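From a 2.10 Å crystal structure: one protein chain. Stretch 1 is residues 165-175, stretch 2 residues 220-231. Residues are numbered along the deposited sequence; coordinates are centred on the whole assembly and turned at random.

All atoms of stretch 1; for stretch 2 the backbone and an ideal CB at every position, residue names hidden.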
# COMPACT_ATOMS: atom_id res chain seq x y z
N CYS A 165 -12.17 2.54 -5.51
CA CYS A 165 -11.81 1.19 -5.95
C CYS A 165 -10.30 0.94 -5.94
O CYS A 165 -9.85 -0.13 -6.32
CB CYS A 165 -12.35 0.93 -7.36
SG CYS A 165 -14.15 0.95 -7.45
N GLU A 166 -9.53 1.94 -5.51
CA GLU A 166 -8.06 1.86 -5.53
C GLU A 166 -7.54 1.53 -6.93
O GLU A 166 -6.59 0.76 -7.11
CB GLU A 166 -7.58 0.83 -4.50
CG GLU A 166 -7.93 1.25 -3.07
CD GLU A 166 -7.77 0.12 -2.06
OE1 GLU A 166 -6.77 -0.62 -2.13
OE2 GLU A 166 -8.67 -0.04 -1.20
N TRP A 167 -8.16 2.14 -7.92
CA TRP A 167 -7.83 1.91 -9.32
C TRP A 167 -7.05 3.12 -9.83
O TRP A 167 -7.40 4.27 -9.54
CB TRP A 167 -9.12 1.69 -10.10
CG TRP A 167 -9.01 1.54 -11.60
CD1 TRP A 167 -8.94 0.37 -12.31
CD2 TRP A 167 -9.05 2.60 -12.58
NE1 TRP A 167 -8.91 0.63 -13.66
CE2 TRP A 167 -8.98 1.98 -13.85
CE3 TRP A 167 -9.13 3.99 -12.50
CZ2 TRP A 167 -8.98 2.73 -15.03
CZ3 TRP A 167 -9.14 4.72 -13.68
CH2 TRP A 167 -9.07 4.09 -14.93
N ARG A 168 -5.98 2.86 -10.56
CA ARG A 168 -5.18 3.92 -11.16
C ARG A 168 -4.96 3.61 -12.63
O ARG A 168 -4.50 2.53 -12.97
CB ARG A 168 -3.82 4.07 -10.44
CG ARG A 168 -2.90 5.10 -11.12
CD ARG A 168 -1.51 5.19 -10.47
NE ARG A 168 -0.64 4.08 -10.83
CZ ARG A 168 0.16 4.03 -11.91
NH1 ARG A 168 0.92 2.96 -12.11
NH2 ARG A 168 0.21 5.04 -12.79
N PRO A 169 -5.26 4.56 -13.53
CA PRO A 169 -4.97 4.23 -14.93
C PRO A 169 -3.47 4.35 -15.19
O PRO A 169 -2.93 5.42 -14.99
CB PRO A 169 -5.76 5.28 -15.71
CG PRO A 169 -5.83 6.48 -14.78
CD PRO A 169 -5.81 5.92 -13.35
N ASP A 170 -2.81 3.26 -15.58
CA ASP A 170 -1.40 3.34 -15.97
C ASP A 170 -1.31 3.42 -17.50
O ASP A 170 -0.22 3.55 -18.08
CB ASP A 170 -0.59 2.15 -15.43
CG ASP A 170 -1.16 0.80 -15.87
OD1 ASP A 170 -1.48 0.62 -17.06
OD2 ASP A 170 -1.31 -0.09 -15.02
N THR A 171 -2.46 3.34 -18.15
CA THR A 171 -2.53 3.35 -19.62
C THR A 171 -3.71 4.20 -20.07
O THR A 171 -4.83 3.97 -19.62
CB THR A 171 -2.66 1.92 -20.18
OG1 THR A 171 -1.54 1.13 -19.76
CG2 THR A 171 -2.72 1.91 -21.72
N PHE A 172 -3.47 5.19 -20.92
CA PHE A 172 -4.57 5.93 -21.55
C PHE A 172 -4.69 5.57 -23.01
O PHE A 172 -3.71 5.66 -23.78
CB PHE A 172 -4.39 7.45 -21.42
CG PHE A 172 -4.62 7.98 -20.04
CD1 PHE A 172 -5.89 7.93 -19.47
CD2 PHE A 172 -3.59 8.54 -19.31
CE1 PHE A 172 -6.12 8.42 -18.19
CE2 PHE A 172 -3.80 9.04 -18.03
CZ PHE A 172 -5.07 8.97 -17.47
N LEU A 173 -5.89 5.16 -23.40
CA LEU A 173 -6.19 4.85 -24.79
C LEU A 173 -6.87 6.06 -25.42
O LEU A 173 -7.94 6.47 -24.97
CB LEU A 173 -7.09 3.62 -24.89
CG LEU A 173 -7.37 3.09 -26.29
CD1 LEU A 173 -6.10 2.47 -26.90
CD2 LEU A 173 -8.52 2.07 -26.27
N ASP A 174 -6.26 6.63 -26.45
CA ASP A 174 -6.84 7.77 -27.14
C ASP A 174 -7.98 7.30 -28.03
O ASP A 174 -7.75 6.65 -29.05
CB ASP A 174 -5.79 8.50 -27.98
CG ASP A 174 -6.33 9.76 -28.65
OD1 ASP A 174 -7.54 10.05 -28.50
OD2 ASP A 174 -5.55 10.44 -29.34
N ILE A 175 -9.21 7.62 -27.64
CA ILE A 175 -10.38 7.18 -28.39
C ILE A 175 -11.05 8.33 -29.13
O ILE A 175 -12.20 8.23 -29.54
CB ILE A 175 -11.43 6.49 -27.48
CG1 ILE A 175 -11.97 7.49 -26.45
CG2 ILE A 175 -10.84 5.25 -26.81
CD1 ILE A 175 -13.27 7.01 -25.79
N UNK A 220 -0.67 16.90 -30.71
CA UNK A 220 -1.61 15.78 -30.72
C UNK A 220 -2.97 16.24 -30.20
O UNK A 220 -3.06 17.00 -29.23
CB UNK A 220 -1.08 14.62 -29.88
N UNK A 221 -4.02 15.78 -30.87
CA UNK A 221 -5.37 16.25 -30.61
C UNK A 221 -6.13 15.25 -29.75
O UNK A 221 -7.00 14.54 -30.24
CB UNK A 221 -6.11 16.50 -31.92
N UNK A 222 -5.77 15.15 -28.48
CA UNK A 222 -6.33 14.11 -27.63
C UNK A 222 -7.48 14.70 -26.82
O UNK A 222 -7.26 15.44 -25.86
CB UNK A 222 -5.26 13.52 -26.71
N UNK A 223 -8.70 14.37 -27.22
CA UNK A 223 -9.89 15.00 -26.65
C UNK A 223 -10.67 14.03 -25.77
O UNK A 223 -11.18 14.41 -24.72
CB UNK A 223 -10.79 15.53 -27.76
N UNK A 224 -10.75 12.77 -26.21
CA UNK A 224 -11.45 11.72 -25.48
C UNK A 224 -10.51 10.56 -25.23
O UNK A 224 -9.82 10.11 -26.16
CB UNK A 224 -12.69 11.25 -26.24
N UNK A 225 -10.47 10.05 -24.00
CA UNK A 225 -9.61 8.90 -23.70
C UNK A 225 -10.29 7.94 -22.73
O UNK A 225 -11.19 8.34 -21.99
CB UNK A 225 -8.27 9.37 -23.12
N UNK A 226 -9.88 6.68 -22.76
CA UNK A 226 -10.26 5.71 -21.73
C UNK A 226 -9.02 5.34 -20.92
O UNK A 226 -7.94 5.14 -21.47
CB UNK A 226 -10.90 4.46 -22.35
N UNK A 227 -9.18 5.29 -19.60
CA UNK A 227 -8.08 4.90 -18.72
C UNK A 227 -8.17 3.41 -18.41
O UNK A 227 -9.27 2.88 -18.21
CB UNK A 227 -8.10 5.72 -17.43
N UNK A 228 -7.02 2.75 -18.38
CA UNK A 228 -6.93 1.32 -18.10
C UNK A 228 -5.87 1.05 -17.04
O UNK A 228 -4.83 1.72 -17.01
CB UNK A 228 -6.61 0.54 -19.38
N UNK A 229 -6.10 0.05 -16.19
CA UNK A 229 -5.05 -0.42 -15.29
C UNK A 229 -4.61 -1.82 -15.70
O UNK A 229 -5.40 -2.76 -15.69
CB UNK A 229 -5.53 -0.41 -13.84
N UNK A 230 -3.33 -1.94 -16.03
CA UNK A 230 -2.74 -3.20 -16.49
C UNK A 230 -2.54 -4.19 -15.38
O UNK A 230 -2.09 -3.84 -14.30
CB UNK A 230 -1.40 -2.94 -17.18
N UNK A 231 -2.84 -5.45 -15.66
CA UNK A 231 -2.58 -6.51 -14.69
C UNK A 231 -1.13 -6.99 -14.77
O UNK A 231 -0.51 -7.25 -13.74
CB UNK A 231 -3.54 -7.68 -14.92

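The frame is an antiparallel pairing of strand 171-174 with strand 225-230, their axes 153° apart in direction and 4.6 Å at closest approach. Because the backbone ladder is indifferent to side chains, sequence must be judged from CB directions and local space.

Positions 220, 221 and 223 give little evidence: no atom of stretch 1 lies within 5.5 Å of their ideal CB. Many side chains would do, polar ones included. They are Arg220, Asn221 and Val223; Arg220 reaches Asp174 through a water that accepts from NH2 (3.0 Å) and donates to Asp174 OD2 (2.6 Å).

At 222 the CB points sideways, 4.1 Å from Asp174 OD2. A donor could exploit that carboxylate, but an aliphatic chain also fits. The residue is Ile222, whose CG1 packs 3.5 Å from Asp174 OD2.

At 224 the CB lies 3.8 Å from Ile175 CG1, which favours an apolar or aromatic start. The backbone already contributes, Ile175 N donating to the carbonyl O of 224 at 3.0 Å. Tyr224 keeps its CB against Ile175 CG1, while the end of its side chain leads away.

The CB of 225 shares a sheet face with Phe172 and Asp174, 3.5 Å from Leu173 O and 4.6 Å from Phe172 CD1. Small residues suit such close surroundings, though larger ones are not excluded. Ala225 ends at CB; its CA makes a CA-H...O contact with Leu173 O at 3.2 Å.

Position 226 turns to the face of Thr171 and Leu173, where Ile175 CG2 is 4.5 Å from the CB. That suggests a chain with an aliphatic portion. Glu226 supplies one: its CG lies 3.8 Å from Ile175 CD1, and its carboxylate is hydrogen-bonded elsewhere in the structure. Its backbone pairs with Leu173 both ways, Leu173 N to Glu226 O at 2.8 Å and Glu226 N to Leu173 O at 2.9 Å.

Position 227 is the most decisive. An ideal CB would sit 2.9 Å from Pro169 CB, a clash, 3.1 Å from Trp167 CH2 and 3.4 Å from Phe172 CE1. Its phi/psi of -95/140 is ordinary, so the argument is steric. Any CB in this ideal position would collide, so the site asks for a residue with no side chain. Gly227 lets Pro169 CB approach its CA to 3.8 Å.

At 228 the CB returns to the Thr171 and Leu173 face, 3.9 Å from Thr171 O, with the side chain of Leu173 on the same face; an aliphatic residue would suit, though a polar one is not excluded. Leu228 places CD2 4.1 Å from Leu173 CB, and its N donates to Thr171 O at 2.8 Å.

The CB of 229 is 3.2 Å from Arg168 O and 3.5 Å from Trp167 NE1. Arg168 N is available, so a long chain bearing an acceptor is attractive. Gln229 OE1 accepts from Arg168 N at 3.1 Å (166°), and a water joins its NE2 (3.1 Å) to Glu166 O (3.0 Å).

At 230, Asp170 OD1 is 3.6 Å from the CB, favouring a short donor. Ser230 OG donates to Asp170 OD1 at 2.7 Å; Ser230 N adds a bond to Asp170 OD2 at 2.9 Å.

Position 231 points away, leaving the choice open; it is Val231.

Stretch 2, residues 220-231: RNIVYAEGLQSV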
# COMPACT_ATOMS: atom_id res chain seq x y z
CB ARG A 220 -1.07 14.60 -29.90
CG ARG A 220 0.18 13.99 -30.49
CD ARG A 220 0.78 12.90 -29.61
NE ARG A 220 -0.10 11.74 -29.51
CZ ARG A 220 0.21 10.63 -28.83
NH1 ARG A 220 1.37 10.53 -28.18
NH2 ARG A 220 -0.65 9.62 -28.79
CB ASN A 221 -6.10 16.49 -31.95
CG ASN A 221 -7.51 16.99 -31.76
OD1 ASN A 221 -7.78 17.83 -30.90
ND2 ASN A 221 -8.44 16.46 -32.56
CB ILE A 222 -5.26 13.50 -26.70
CG1 ILE A 222 -4.08 13.00 -27.54
CG2 ILE A 222 -5.87 12.36 -25.90
CD1 ILE A 222 -2.88 12.50 -26.72
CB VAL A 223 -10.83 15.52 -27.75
CG1 VAL A 223 -12.06 16.20 -27.13
CG2 VAL A 223 -10.07 16.48 -28.67
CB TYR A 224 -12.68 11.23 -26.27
CG TYR A 224 -13.70 12.31 -26.58
CD1 TYR A 224 -14.71 12.62 -25.67
CD2 TYR A 224 -13.67 13.00 -27.79
CE1 TYR A 224 -15.65 13.59 -25.94
CE2 TYR A 224 -14.61 13.98 -28.08
CZ TYR A 224 -15.59 14.27 -27.15
OH TYR A 224 -16.53 15.24 -27.43
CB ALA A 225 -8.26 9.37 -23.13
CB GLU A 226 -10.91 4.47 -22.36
CG GLU A 226 -12.34 4.73 -22.84
CD GLU A 226 -12.97 3.56 -23.61
OE1 GLU A 226 -12.28 2.56 -23.91
OE2 GLU A 226 -14.18 3.66 -23.92
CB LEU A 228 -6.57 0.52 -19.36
CG LEU A 228 -7.50 0.37 -20.57
CD1 LEU A 228 -8.82 -0.25 -20.17
CD2 LEU A 228 -7.71 1.68 -21.29
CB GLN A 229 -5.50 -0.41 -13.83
CG GLN A 229 -4.37 -0.85 -12.89
CD GLN A 229 -4.52 -0.34 -11.45
OE1 GLN A 229 -5.63 -0.16 -10.95
NE2 GLN A 229 -3.39 -0.11 -10.78
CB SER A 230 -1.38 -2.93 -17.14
OG SER A 230 -1.49 -1.89 -18.08
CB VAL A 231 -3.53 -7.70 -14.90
CG1 VAL A 231 -3.13 -8.85 -13.99
CG2 VAL A 231 -4.97 -7.26 -14.65
O HOH W 1 -3.68 0.93 -7.86
O HOH W 2 -0.53 -0.74 -12.52
O HOH W 3 -6.26 12.08 -31.28
O HOH W 4 -3.27 9.62 -30.22
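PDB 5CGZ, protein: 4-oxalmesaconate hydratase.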